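Local coordinates for acyl-CoA dehydrogenase domain protein Tcur3481 (Thermomonospora curvata, PDB 6WY9), which probably works with its partner Tcur3483 as an FAD-dependent acyl-CoA dehydrogenase that oxidises side chains in bacterial steroid degradation, at residues 15-19 with 49-53; 57-63 with 109-113; 78-84 with 332-336; 121-125 with 342-346. The contacts are given in a common frame with arbitrary orientation. Residues are numbered along the deposited sequence.

Contact 1: residues 15-19 with 49-53; sequences LARQI and GAGLL
A helix can pack on the turn that ends another helix as well as on its body, as residues 15-19 with 49-53 illustrate. The first segment is a regular turn of helix, all its phi/psi values close to -63/-45, with I19 N bonded to L15 O at 3.0 Å. The second leaves its helix at G51, whose positive phi (82/9) belongs to a Schellman motif with two bonds back into the last turn; a side chain there would collide with the carbonyl before it. A50, before the break, and L52, after it, both direct their CA-to-CB bonds toward the helix. In register, L15 faces A50 (CA-CA 7.8 Å) and A16 faces L52 (7.4 Å).

No hydrogen bond joins the segments, and the side-chain contacts are apolar. L52, rotamer mt, sends CD1 among three residues: 4.1 Å from L15 CG, 4.1 Å from A16 CB and 3.9 Å from I19 CD1. A50 CB meets I19 CD1 (I19 is mt) at 3.6 Å and L15 CD2 (L15 is tp) at 4.0 Å. L15 CD2 also lies 3.8 Å from A50 O, a van der Waals contact with the backbone.

Within the helical N-terminal domain, I19 rests also on L43 and L47 of helix 41-49, while A16 touches L74 and E77 of helix 67-80.

Contact 2: residues 57-63 with 109-113; sequences LPEAAGG and LPGVV
Two residues, A61 and V113, each bury about 70 Å², and L57 buries 61 Å². Segment 57-63 is a compact loop, extended at L57 and P58, then turning so that P58 O accepts from A61 N (3.2 Å) and G63 N (2.8 Å). At G62 (phi/psi 92/3) a side chain would jam against A61 O and point toward V113. Segment 109-113 is a short helix, V113 N bonding to L109 O at 2.9 Å.

A61 packs against L109 and P110, CA 4.8 Å from P110 CA, with CB 3.5 Å from L109 CB. V113 (chi1 t) reaches into the loop's hollow: CG2 is 3.4 Å from A61 O and 3.8 Å from L57 CD2, while CG1 is 3.8 Å from G62 O. L57 (chi1 m, chi2 p) also meets V112, CD2 to CG1 at 3.9 Å.

With no hydrogen bond across, this is van der Waals packing of apolar side chains and loop carbonyls against a helix, within the helical N-terminal domain of an acyl-CoA dehydrogenase.

Contact 3: residues 78-84 with 332-336; sequences QGRHVAP and RYFLW
A valine with positive phi is uncommon, yet V82 adopts 40/51 and offers its own backbone to an aromatic ring. It is the C-prime residue of the Schellman motif ending helix 67-80, with A83 N bonded to Q78 O (3.3 Å) and V82 N to G79 O (3.2 Å). Segment 332-336 is regular helix, W336 N bonding to R332 O at 2.9 Å; the closest CA pair is V82 with Y333, at 6.7 Å.

V82 lies between two rings, making a CH-pi contact with each. Its CA stands over a face of the W336 six-membered ring, 3.6 Å from the centroid and 8° off the normal, and its CG1 over a face of the Y333 ring, 3.7 Å from the centroid and 11° off. The indole (chi1 -82°, chi2 51°) presents an edge to the chain beyond the turn, CH2 lying 3.2 Å from A83 O in van der Waals contact; that oxygen accepts a hydrogen bond from Q78 NE2 at 2.9 Å. Y333 (chi1 m) extends past V82 to donate from OH to R80 O at 2.7 Å.

Outside the two segments, Y333 and W336 also pack on V234 of helix 215-248. A Schellman-capped helix end received between two aromatics ties the N-terminal helical domain to the C-terminal one, the interdomain packing of the acyl-CoA dehydrogenase fold.

Contact 4: residues 121-125 with 342-346; sequences VALEE and GTLGG
V121 and A122 complete strand 118-122, A122 pairing with strand 160-169. At L123 the chain changes course (phi/psi -112/-3), and L123 CB touches L344 CD2 at 4.0 Å.

E124 is extended again (-122/158), with E124 CA 6.5 Å from L344 CA, and reaches across with chi1 m and chi2 t. Its OE2 accepts from L344 N at 2.8 Å, and its CG packs on L344 CD2 at 3.8 Å. The amide is presented by a type II turn, G342 to G345, closed by G345 N to G342 O at 2.9 Å. T343 has -81/126 and L344 the positive phi (70/18) of the third position. Beyond the two segments, E124 OE2 is also paired in a salt bridge to a basic side chain of another chain, the neighbouring Tcur3483 subunit.

A buried carboxylate binding a backbone amide of a turn between helices 330-340 and 347-362 is thus an example of beta-domain-to-helical-domain packing, here at the subunit interface.

Overall arrangement
Contacts 1 and 2 belong wholly to the N-terminal helical domain. Their centres are 15 Å apart and they touch, L53 CD1 lying 3.6 Å from V112 O. Contact 3, 17 Å from contact 1 between centres, meets it where R17 and R80, both salt-bridged to E77, approach with like charges. Along the chain contact 1 closes first; the segments of contact 3 alternate with those of contacts 2 and 4. The second segment of contact 3 lies on helix 330-340 and that of contact 4 in the loop just after it, their centres 18 Å apart. Thus neighbouring segments build one domain, whereas contacts 3 and 4 bind the N-terminal and beta domains to the C-terminal helices.

Contact 1: residues 15-19 with 49-53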
loop_
_atom_site.group_PDB
_atom_site.type_symbol
_atom_site.label_atom_id
_atom_site.label_comp_id
_atom_site.label_asym_id
_atom_site.label_seq_id
_atom_site.Cartn_x
_atom_site.Cartn_y
_atom_site.Cartn_z
ATOM N N LEU B 15 -4.015 36.298 7.637
ATOM C CA LEU B 15 -2.844 37.111 7.946
ATOM C C LEU B 15 -1.568 36.305 7.727
ATOM O O LEU B 15 -0.628 36.766 7.059
ATOM C CB LEU B 15 -2.951 37.620 9.384
ATOM C CG LEU B 15 -1.996 38.643 9.980
ATOM C CD1 LEU B 15 -1.704 39.737 8.964
ATOM C CD2 LEU B 15 -2.587 39.244 11.299
ATOM N N ALA B 16 -1.520 35.093 8.290
ATOM C CA ALA B 16 -0.339 34.254 8.107
ATOM C C ALA B 16 -0.105 33.975 6.631
ATOM O O ALA B 16 1.030 34.048 6.142
ATOM C CB ALA B 16 -0.480 32.948 8.886
ATOM N N ARG B 17 -1.176 33.706 5.896
ATOM C CA ARG B 17 -1.036 33.421 4.476
ATOM C C ARG B 17 -0.392 34.585 3.736
ATOM O O ARG B 17 0.471 34.379 2.877
ATOM C CB ARG B 17 -2.397 33.097 3.879
ATOM C CG ARG B 17 -2.345 32.774 2.405
ATOM C CD ARG B 17 -3.626 32.015 1.996
ATOM N NE ARG B 17 -3.667 30.637 2.518
ATOM C CZ ARG B 17 -4.768 29.887 2.657
ATOM N NH1 ARG B 17 -5.968 30.353 2.333
ATOM N NH2 ARG B 17 -4.674 28.657 3.136
ATOM N N GLN B 18 -0.808 35.820 4.043
ATOM C CA GLN B 18 -0.254 36.963 3.331
ATOM C C GLN B 18 1.216 37.140 3.672
ATOM O O GLN B 18 2.043 37.435 2.798
ATOM C CB GLN B 18 -1.019 38.237 3.686
ATOM C CG GLN B 18 -0.497 39.458 2.933
ATOM C CD GLN B 18 -0.767 39.378 1.438
ATOM O OE1 GLN B 18 0.161 39.310 0.612
ATOM N NE2 GLN B 18 -2.047 39.364 1.079
ATOM N N ILE B 19 1.554 37.001 4.953
ATOM C CA ILE B 19 2.937 37.210 5.361
ATOM C C ILE B 19 3.832 36.128 4.749
ATOM O O ILE B 19 4.886 36.417 4.159
ATOM C CB ILE B 19 3.013 37.268 6.895
ATOM C CG1 ILE B 19 2.312 38.554 7.377
ATOM C CG2 ILE B 19 4.475 37.133 7.459
ATOM C CD1 ILE B 19 2.233 38.588 8.880
ATOM N N GLY B 49 5.248 41.094 14.718
ATOM C CA GLY B 49 4.589 42.382 14.634
ATOM C C GLY B 49 3.117 42.261 14.322
ATOM O O GLY B 49 2.329 43.117 14.726
ATOM N N ALA B 50 2.729 41.212 13.579
ATOM C CA ALA B 50 1.330 40.921 13.308
ATOM C C ALA B 50 0.635 40.215 14.474
ATOM O O ALA B 50 -0.574 39.948 14.396
ATOM C CB ALA B 50 1.232 40.061 12.033
ATOM N N GLY B 51 1.364 39.912 15.551
ATOM C CA GLY B 51 0.771 39.272 16.701
ATOM C C GLY B 51 0.639 37.781 16.544
ATOM O O GLY B 51 0.022 37.125 17.398
ATOM N N LEU B 52 1.231 37.216 15.490
ATOM C CA LEU B 52 1.055 35.804 15.231
ATOM C C LEU B 52 1.893 34.929 16.152
ATOM O O LEU B 52 1.528 33.765 16.352
ATOM C CB LEU B 52 1.366 35.516 13.756
ATOM C CG LEU B 52 0.315 36.124 12.819
ATOM C CD1 LEU B 52 0.754 36.017 11.378
ATOM C CD2 LEU B 52 -0.972 35.338 13.008
ATOM N N LEU B 53 2.994 35.450 16.728
ATOM C CA LEU B 53 3.701 34.662 17.740
ATOM C C LEU B 53 2.916 34.631 19.039
ATOM O O LEU B 53 3.071 33.700 19.844
ATOM C CB LEU B 53 5.119 35.214 17.989
ATOM C CG LEU B 53 6.050 35.277 16.758
ATOM C CD1 LEU B 53 7.409 35.860 17.141
ATOM C CD2 LEU B 53 6.232 33.901 16.005
#

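Contact 2: residues 57-63 with 109-113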
loop_
_atom_site.group_PDB
_atom_site.type_symbol
_atom_site.label_atom_id
_atom_site.label_comp_id
_atom_site.label_asym_id
_atom_site.label_seq_id
_atom_site.Cartn_x
_atom_site.Cartn_y
_atom_site.Cartn_z
ATOM N N LEU B 57 -0.473 32.083 22.726
ATOM C CA LEU B 57 0.092 32.207 24.069
ATOM C C LEU B 57 -0.843 32.962 24.993
ATOM O O LEU B 57 -1.787 33.617 24.544
ATOM C CB LEU B 57 1.447 32.919 24.003
ATOM C CG LEU B 57 2.613 31.967 23.696
ATOM C CD1 LEU B 57 2.200 31.041 22.609
ATOM C CD2 LEU B 57 3.840 32.726 23.253
ATOM N N PRO B 58 -0.583 32.936 26.307
ATOM C CA PRO B 58 -1.547 33.500 27.251
ATOM C C PRO B 58 -1.627 35.020 27.177
ATOM O O PRO B 58 -0.681 35.713 26.790
ATOM C CB PRO B 58 -1.009 33.053 28.626
ATOM C CG PRO B 58 0.053 32.024 28.323
ATOM C CD PRO B 58 0.607 32.417 27.010
ATOM N N GLU B 59 -2.777 35.536 27.609
ATOM C CA GLU B 59 -2.975 36.981 27.654
ATOM C C GLU B 59 -2.026 37.646 28.643
ATOM O O GLU B 59 -1.489 38.724 28.359
ATOM C CB GLU B 59 -4.431 37.300 28.005
ATOM C CG GLU B 59 -5.430 36.956 26.888
ATOM C CD GLU B 59 -6.863 37.306 27.261
ATOM O OE1 GLU B 59 -7.141 37.502 28.461
ATOM O OE2 GLU B 59 -7.713 37.389 26.355
ATOM N N ALA B 60 -1.797 37.027 29.808
ATOM C CA ALA B 60 -0.891 37.632 30.783
ATOM C C ALA B 60 0.509 37.877 30.217
ATOM O O ALA B 60 1.231 38.721 30.752
ATOM C CB ALA B 60 -0.810 36.771 32.049
ATOM N N ALA B 61 0.912 37.179 29.152
ATOM C CA ALA B 61 2.183 37.440 28.477
ATOM C C ALA B 61 2.026 38.318 27.242
ATOM O O ALA B 61 2.984 38.464 26.468
ATOM C CB ALA B 61 2.872 36.125 28.078
ATOM N N GLY B 62 0.839 38.882 27.020
ATOM C CA GLY B 62 0.585 39.702 25.854
ATOM C C GLY B 62 0.024 38.966 24.660
ATOM O O GLY B 62 -0.158 39.587 23.605
ATOM N N GLY B 63 -0.248 37.667 24.777
ATOM C CA GLY B 63 -0.805 36.903 23.674
ATOM C C GLY B 63 -2.320 37.031 23.572
ATOM O O GLY B 63 -2.972 37.766 24.310
ATOM N N LEU B 109 7.883 34.549 28.549
ATOM C CA LEU B 109 6.917 34.454 27.450
ATOM C C LEU B 109 6.709 35.809 26.769
ATOM O O LEU B 109 6.553 35.871 25.542
ATOM C CB LEU B 109 5.586 33.880 27.971
ATOM C CG LEU B 109 5.676 32.407 28.450
ATOM C CD1 LEU B 109 4.392 31.824 29.096
ATOM C CD2 LEU B 109 6.139 31.512 27.292
ATOM N N PRO B 110 6.674 36.912 27.514
ATOM C CA PRO B 110 6.585 38.210 26.836
ATOM C C PRO B 110 7.634 38.374 25.748
ATOM O O PRO B 110 7.301 38.861 24.664
ATOM C CB PRO B 110 6.759 39.201 27.993
ATOM C CG PRO B 110 6.066 38.478 29.123
ATOM C CD PRO B 110 6.573 37.069 28.980
ATOM N N GLY B 111 8.883 37.960 25.993
ATOM C CA GLY B 111 9.898 38.079 24.959
ATOM C C GLY B 111 9.628 37.183 23.755
ATOM O O GLY B 111 10.057 37.491 22.638
ATOM N N VAL B 112 8.927 36.066 23.957
ATOM C CA VAL B 112 8.536 35.249 22.807
ATOM C C VAL B 112 7.441 35.948 22.008
ATOM O O VAL B 112 7.465 35.968 20.769
ATOM C CB VAL B 112 8.074 33.852 23.256
ATOM C CG1 VAL B 112 7.524 33.062 22.041
ATOM C CG2 VAL B 112 9.211 33.082 23.960
ATOM N N VAL B 113 6.453 36.516 22.699
ATOM C CA VAL B 113 5.350 37.195 22.021
ATOM C C VAL B 113 5.877 38.317 21.132
ATOM O O VAL B 113 5.456 38.468 19.976
ATOM C CB VAL B 113 4.332 37.712 23.062
ATOM C CG1 VAL B 113 3.376 38.749 22.462
ATOM C CG2 VAL B 113 3.588 36.521 23.697
#

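Contact 3: residues 78-84 with 332-336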
loop_
_atom_site.group_PDB
_atom_site.type_symbol
_atom_site.label_atom_id
_atom_site.label_comp_id
_atom_site.label_asym_id
_atom_site.label_seq_id
_atom_site.Cartn_x
_atom_site.Cartn_y
_atom_site.Cartn_z
ATOM N N GLN B 78 2.155 27.789 7.640
ATOM C CA GLN B 78 3.600 27.766 7.459
ATOM C C GLN B 78 4.022 26.610 6.554
ATOM O O GLN B 78 4.814 26.797 5.618
ATOM C CB GLN B 78 4.331 27.688 8.799
ATOM C CG GLN B 78 5.801 27.344 8.546
ATOM C CD GLN B 78 6.578 26.963 9.764
ATOM O OE1 GLN B 78 6.029 26.445 10.761
ATOM N NE2 GLN B 78 7.888 27.153 9.692
ATOM N N GLY B 79 3.496 25.402 6.802
ATOM C CA GLY B 79 3.863 24.274 5.951
ATOM C C GLY B 79 3.424 24.442 4.509
ATOM O O GLY B 79 4.112 23.994 3.584
ATOM N N ARG B 80 2.285 25.108 4.285
ATOM C CA ARG B 80 1.835 25.351 2.912
ATOM C C ARG B 80 2.886 26.073 2.070
ATOM O O ARG B 80 2.916 25.929 0.839
ATOM C CB ARG B 80 0.565 26.181 2.944
ATOM C CG ARG B 80 -0.625 25.494 2.450
ATOM C CD ARG B 80 -1.818 26.378 2.682
ATOM N NE ARG B 80 -3.014 25.576 2.863
ATOM C CZ ARG B 80 -3.616 25.372 4.029
ATOM N NH1 ARG B 80 -3.153 25.928 5.154
ATOM N NH2 ARG B 80 -4.708 24.613 4.063
ATOM N N HIS B 81 3.730 26.868 2.718
ATOM C CA HIS B 81 4.736 27.707 2.059
ATOM C C HIS B 81 6.173 27.307 2.364
ATOM O O HIS B 81 7.080 28.064 2.015
ATOM C CB HIS B 81 4.542 29.156 2.502
ATOM C CG HIS B 81 3.214 29.695 2.107
ATOM N ND1 HIS B 81 2.144 29.717 2.974
ATOM C CD2 HIS B 81 2.760 30.152 0.924
ATOM C CE1 HIS B 81 1.088 30.203 2.347
ATOM N NE2 HIS B 81 1.433 30.468 1.097
ATOM N N VAL B 82 6.384 26.172 3.055
ATOM C CA VAL B 82 7.692 25.709 3.522
ATOM C C VAL B 82 8.488 26.920 4.036
ATOM O O VAL B 82 9.626 27.156 3.634
ATOM C CB VAL B 82 8.420 24.883 2.422
ATOM C CG1 VAL B 82 7.650 23.498 2.202
ATOM C CG2 VAL B 82 8.491 25.598 1.072
ATOM N N ALA B 83 7.881 27.711 4.913
ATOM C CA ALA B 83 8.477 29.005 5.267
ATOM C C ALA B 83 9.534 28.795 6.346
ATOM O O ALA B 83 9.237 28.171 7.381
ATOM C CB ALA B 83 7.429 29.990 5.759
ATOM N N PRO B 84 10.786 29.245 6.120
ATOM C CA PRO B 84 11.878 28.874 7.050
ATOM C C PRO B 84 11.939 29.703 8.331
ATOM O O PRO B 84 12.777 30.593 8.504
ATOM C CB PRO B 84 13.129 29.071 6.181
ATOM C CG PRO B 84 12.754 30.241 5.261
ATOM C CD PRO B 84 11.307 29.903 4.896
ATOM N N ARG B 332 11.171 21.162 -2.230
ATOM C CA ARG B 332 11.209 21.549 -0.818
ATOM C C ARG B 332 10.101 20.865 -0.027
ATOM O O ARG B 332 10.289 20.539 1.145
ATOM C CB ARG B 332 11.107 23.080 -0.663
ATOM C CG ARG B 332 12.334 23.820 -1.216
ATOM C CD ARG B 332 12.493 25.223 -0.584
ATOM N NE ARG B 332 13.549 25.966 -1.279
ATOM C CZ ARG B 332 13.426 26.536 -2.481
ATOM N NH1 ARG B 332 14.476 27.170 -3.024
ATOM N NH2 ARG B 332 12.268 26.489 -3.123
ATOM N N TYR B 333 8.935 20.683 -0.636
ATOM C CA TYR B 333 7.850 19.957 0.031
ATOM C C TYR B 333 8.260 18.516 0.289
ATOM O O TYR B 333 8.018 17.970 1.377
ATOM C CB TYR B 333 6.585 20.034 -0.844
ATOM C CG TYR B 333 6.105 21.467 -0.907
ATOM C CD1 TYR B 333 6.726 22.397 -1.748
ATOM C CD2 TYR B 333 5.088 21.909 -0.061
ATOM C CE1 TYR B 333 6.332 23.742 -1.740
ATOM C CE2 TYR B 333 4.670 23.254 -0.061
ATOM C CZ TYR B 333 5.304 24.152 -0.902
ATOM O OH TYR B 333 4.882 25.473 -0.893
ATOM N N PHE B 334 8.948 17.903 -0.684
ATOM C CA PHE B 334 9.506 16.568 -0.456
ATOM C C PHE B 334 10.455 16.567 0.746
ATOM O O PHE B 334 10.377 15.686 1.622
ATOM C CB PHE B 334 10.244 16.062 -1.718
ATOM C CG PHE B 334 10.790 14.694 -1.528
ATOM C CD1 PHE B 334 9.931 13.612 -1.432
ATOM C CD2 PHE B 334 12.149 14.492 -1.333
ATOM C CE1 PHE B 334 10.420 12.310 -1.185
ATOM C CE2 PHE B 334 12.646 13.207 -1.101
ATOM C CZ PHE B 334 11.769 12.106 -1.028
ATOM N N LEU B 335 11.388 17.536 0.790
ATOM C CA LEU B 335 12.378 17.564 1.874
ATOM C C LEU B 335 11.703 17.774 3.239
ATOM O O LEU B 335 12.039 17.093 4.215
ATOM C CB LEU B 335 13.438 18.653 1.627
ATOM C CG LEU B 335 14.286 18.505 0.345
ATOM C CD1 LEU B 335 15.290 19.655 0.239
ATOM C CD2 LEU B 335 14.997 17.123 0.419
ATOM N N TRP B 336 10.792 18.755 3.335
ATOM C CA TRP B 336 10.032 18.973 4.568
ATOM C C TRP B 336 9.194 17.750 4.949
ATOM O O TRP B 336 9.194 17.314 6.112
ATOM C CB TRP B 336 9.115 20.199 4.418
ATOM C CG TRP B 336 9.826 21.520 4.646
ATOM C CD1 TRP B 336 10.985 21.933 4.070
ATOM C CD2 TRP B 336 9.393 22.600 5.511
ATOM N NE1 TRP B 336 11.304 23.201 4.507
ATOM C CE2 TRP B 336 10.343 23.629 5.394
ATOM C CE3 TRP B 336 8.284 22.790 6.350
ATOM C CZ2 TRP B 336 10.242 24.847 6.109
ATOM C CZ3 TRP B 336 8.174 24.020 7.051
ATOM C CH2 TRP B 336 9.151 25.022 6.925
#

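Contact 4: residues 121-125 with 342-346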
loop_
_atom_site.group_PDB
_atom_site.type_symbol
_atom_site.label_atom_id
_atom_site.label_comp_id
_atom_site.label_asym_id
_atom_site.label_seq_id
_atom_site.Cartn_x
_atom_site.Cartn_y
_atom_site.Cartn_z
ATOM N N VAL B 121 13.421 22.872 21.320
ATOM C CA VAL B 121 13.212 21.708 22.163
ATOM C C VAL B 121 14.157 20.606 21.709
ATOM O O VAL B 121 14.357 20.399 20.502
ATOM C CB VAL B 121 11.747 21.245 22.106
ATOM C CG1 VAL B 121 10.878 22.403 22.530
ATOM C CG2 VAL B 121 11.357 20.770 20.666
ATOM N N ALA B 122 14.710 19.898 22.686
ATOM C CA ALA B 122 15.685 18.826 22.497
ATOM C C ALA B 122 15.029 17.570 23.063
ATOM O O ALA B 122 15.182 17.240 24.237
ATOM C CB ALA B 122 17.026 19.162 23.189
ATOM N N LEU B 123 14.274 16.882 22.202
ATOM C CA LEU B 123 13.435 15.762 22.579
ATOM C C LEU B 123 13.946 14.459 22.003
ATOM O O LEU B 123 13.348 13.423 22.277
ATOM C CB LEU B 123 11.979 16.011 22.099
ATOM C CG LEU B 123 11.347 17.312 22.622
ATOM C CD1 LEU B 123 9.942 17.502 22.030
ATOM C CD2 LEU B 123 11.278 17.187 24.161
ATOM N N GLU B 124 15.018 14.479 21.195
ATOM C CA GLU B 124 15.473 13.264 20.536
ATOM C C GLU B 124 16.920 12.927 20.884
ATOM O O GLU B 124 17.715 13.806 21.243
ATOM C CB GLU B 124 15.296 13.395 19.018
ATOM C CG GLU B 124 13.810 13.425 18.623
ATOM C CD GLU B 124 13.632 13.732 17.123
ATOM O OE1 GLU B 124 13.931 14.865 16.685
ATOM O OE2 GLU B 124 13.231 12.806 16.379
ATOM N N GLU B 125 17.249 11.635 20.711
ATOM C CA GLU B 125 18.560 11.055 20.974
ATOM C C GLU B 125 18.940 10.071 19.872
ATOM O O GLU B 125 18.076 9.463 19.229
ATOM C CB GLU B 125 18.620 10.342 22.366
ATOM C CG GLU B 125 18.528 11.382 23.521
ATOM C CD GLU B 125 18.397 10.758 24.903
ATOM O OE1 GLU B 125 18.335 9.506 24.989
ATOM O OE2 GLU B 125 18.337 11.522 25.895
ATOM N N GLY B 342 9.692 11.656 10.085
ATOM C CA GLY B 342 10.565 10.939 11.015
ATOM C C GLY B 342 10.811 11.662 12.343
ATOM O O GLY B 342 11.548 11.158 13.202
ATOM N N THR B 343 10.222 12.844 12.522
ATOM C CA THR B 343 10.564 13.686 13.676
ATOM C C THR B 343 9.778 13.174 14.873
ATOM O O THR B 343 8.560 12.985 14.784
ATOM C CB THR B 343 10.271 15.146 13.361
ATOM O OG1 THR B 343 11.033 15.462 12.171
ATOM C CG2 THR B 343 10.708 16.085 14.559
ATOM N N LEU B 344 10.506 12.872 15.951
ATOM C CA LEU B 344 10.055 12.127 17.110
ATOM C C LEU B 344 9.815 10.668 16.784
ATOM O O LEU B 344 9.154 9.980 17.555
ATOM C CB LEU B 344 8.782 12.713 17.749
ATOM C CG LEU B 344 8.874 14.199 18.053
ATOM C CD1 LEU B 344 7.604 14.776 18.760
ATOM C CD2 LEU B 344 10.189 14.550 18.818
ATOM N N GLY B 345 10.352 10.168 15.677
ATOM C CA GLY B 345 10.048 8.811 15.265
ATOM C C GLY B 345 9.181 8.769 14.010
ATOM O O GLY B 345 8.453 9.715 13.683
ATOM N N GLY B 346 9.306 7.663 13.264
ATOM C CA GLY B 346 8.597 7.490 12.007
ATOM C C GLY B 346 7.311 6.691 12.180
ATOM O O GLY B 346 6.866 6.402 13.300
#